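Local coordinates for carbon dioxide concentrating mechanism protein CcmK (PDB 4OX6) that probably forms hexameric tiles of the carboxysome shell, the protein coat of the cyanobacterial carbon dioxide concentrating compartment, at residues Lys26-Pro29 with Pro30-Ala33. Residues are numbered along the deposited sequence; the frame is centred on the assembly and turned at random.
Sequences KGFP and PILA
The carbonyl oxygen Phe28 O takes two amide N-H groups from the first turn of helix 28-39: a well-aligned bond from Leu32 N (3.2 Å, 157°) and a weak, bent one from Ile31 N. One residue on, Pro29 O accepts Ala33 N at 3.1 Å. Pro29 and Pro30, their rings side by side, suit this opening turn because first-turn residues have no carbonyl four back within the helix to bond to, and the missing N-H costs nothing there. Gly27 is fitted to the bend before the helix, where a CB would collide with the carbonyl oxygen of Lys26 and crowd Pro30 CG. In the BMC fold, the turn joins strand 19-26 to a helix packed on the antiparallel sheet, and here Glu24 of the second subunit accepts the N-H of Phe28 through OE1. With CG anti to the backbone N (chi1 -171°), the Phe28 ring reaches Leu32 and Ile31, and meets Phe57 edge-to-face. Leu32 lays CG over one ring face, CD1 reaching CE2 of Phe28 at 3.7 Å; an alanine here would probably lose these contacts and leave the ring freer to shift. Branched, apolar Ile31 can serve several neighbours: CG2 comes obliquely to Phe28 CD1, 3.9 Å away, while the side chain also packs on strands 19-26 and 56-63.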
ATOM      1  N   LYS A  26      -1.236  -5.272  14.949  1.00  9.06           N
ATOM      2  CA  LYS A  26      -0.059  -5.088  14.129  1.00  9.15           C
ATOM      3  C   LYS A  26       0.649  -6.426  14.061  1.00  9.90           C
ATOM      4  O   LYS A  26       1.011  -7.039  15.087  1.00 10.32           O
ATOM      5  CB  LYS A  26       0.857  -3.989  14.676  1.00 13.51           C
ATOM      6  CG  LYS A  26       2.009  -3.624  13.735  1.00 17.47           C
ATOM      7  CD  LYS A  26       2.771  -2.406  14.161  1.00 24.64           C
ATOM      8  CE  LYS A  26       2.060  -1.130  13.733  1.00 33.77           C
ATOM      9  NZ  LYS A  26       2.472  -0.786  12.342  1.00 43.50           N
ATOM     10  N   GLY A  27       0.812  -6.875  12.829  1.00  9.77           N
ATOM     11  CA  GLY A  27       1.376  -8.174  12.529  1.00 10.08           C
ATOM     12  C   GLY A  27       0.326  -9.165  12.053  1.00  9.66           C
ATOM     13  O   GLY A  27      -0.812  -9.166  12.561  1.00 10.76           O
ATOM     14  N   PHE A  28       0.719 -10.043  11.137  1.00  8.87           N
ATOM     15  CA  PHE A  28      -0.138 -11.107  10.615  1.00  8.57           C
ATOM     16  C   PHE A  28      -0.216 -12.313  11.581  1.00  8.58           C
ATOM     17  O   PHE A  28      -1.308 -12.813  11.888  1.00  8.50           O
ATOM     18  CB  PHE A  28       0.293 -11.525   9.205  1.00  8.95           C
ATOM     19  CG  PHE A  28      -0.634 -12.469   8.486  1.00  7.94           C
ATOM     20  CD1 PHE A  28      -1.897 -12.032   8.073  1.00  9.40           C
ATOM     21  CD2 PHE A  28      -0.312 -13.802   8.283  1.00  9.73           C
ATOM     22  CE1 PHE A  28      -2.744 -12.880   7.407  1.00 11.68           C
ATOM     23  CE2 PHE A  28      -1.172 -14.659   7.613  1.00 10.35           C
ATOM     24  CZ  PHE A  28      -2.404 -14.198   7.219  1.00 12.34           C
ATOM     25  N   PRO A  29       0.911 -12.789  12.136  1.00  8.08           N
ATOM     26  CA  PRO A  29       0.753 -13.888  13.094  1.00  7.92           C
ATOM     27  C   PRO A  29      -0.217 -13.616  14.262  1.00  9.18           C
ATOM     28  O   PRO A  29      -1.022 -14.519  14.563  1.00  8.24           O
ATOM     29  CB  PRO A  29       2.191 -14.133  13.577  1.00  8.73           C
ATOM     30  CG  PRO A  29       3.037 -13.713  12.410  1.00  8.87           C
ATOM     31  CD  PRO A  29       2.332 -12.500  11.844  1.00  7.31           C
ATOM     32  N   PRO A  30      -0.251 -12.431  14.897  1.00  7.77           N
ATOM     33  CA  PRO A  30      -1.247 -12.187  15.959  1.00  7.59           C
ATOM     34  C   PRO A  30      -2.685 -12.196  15.437  1.00  9.61           C
ATOM     35  O   PRO A  30      -3.575 -12.523  16.247  1.00  8.62           O
ATOM     36  CB  PRO A  30      -0.849 -10.859  16.566  1.00 10.12           C
ATOM     37  CG  PRO A  30       0.095 -10.243  15.602  1.00 16.74           C
ATOM     38  CD  PRO A  30       0.730 -11.339  14.802  1.00  9.02           C
ATOM     39  N   ILE A  31      -2.969 -11.821  14.180  1.00  8.54           N
ATOM     40  CA  ILE A  31      -4.342 -11.877  13.734  1.00  9.02           C
ATOM     41  C   ILE A  31      -4.798 -13.308  13.554  1.00  8.18           C
ATOM     42  O   ILE A  31      -5.959 -13.619  13.757  1.00  8.23           O
ATOM     43  CB  ILE A  31      -4.575 -11.001  12.479  1.00  7.84           C
ATOM     44  CG1 ILE A  31      -6.023 -10.516  12.459  1.00  9.03           C
ATOM     45  CG2 ILE A  31      -4.238 -11.663  11.161  1.00 10.00           C
ATOM     46  CD1 ILE A  31      -6.436  -9.610  13.615  1.00  9.84           C
ATOM     47  N   LEU A  32      -3.894 -14.193  13.177  1.00  8.19           N
ATOM     48  CA  LEU A  32      -4.247 -15.595  13.039  1.00  8.49           C
ATOM     49  C   LEU A  32      -4.543 -16.149  14.440  1.00  9.31           C
ATOM     50  O   LEU A  32      -5.493 -16.901  14.679  1.00  9.23           O
ATOM     51  CB  LEU A  32      -3.140 -16.436  12.431  1.00  9.19           C
ATOM     52  CG  LEU A  32      -2.786 -16.099  10.967  1.00  9.10           C
ATOM     53  CD1 LEU A  32      -1.575 -16.963  10.512  1.00 10.63           C
ATOM     54  CD2 LEU A  32      -3.951 -16.358  10.003  1.00 12.90           C
ATOM     55  N   ALA A  33      -3.697 -15.771  15.417  1.00  9.45           N
ATOM     56  CA  ALA A  33      -3.889 -16.173  16.828  1.00  7.82           C
ATOM     57  C   ALA A  33      -5.232 -15.696  17.302  1.00  9.76           C
ATOM     58  O   ALA A  33      -5.981 -16.458  17.936  1.00  9.47           O
ATOM     59  CB  ALA A  33      -2.799 -15.591  17.697  1.00 10.31           C
TER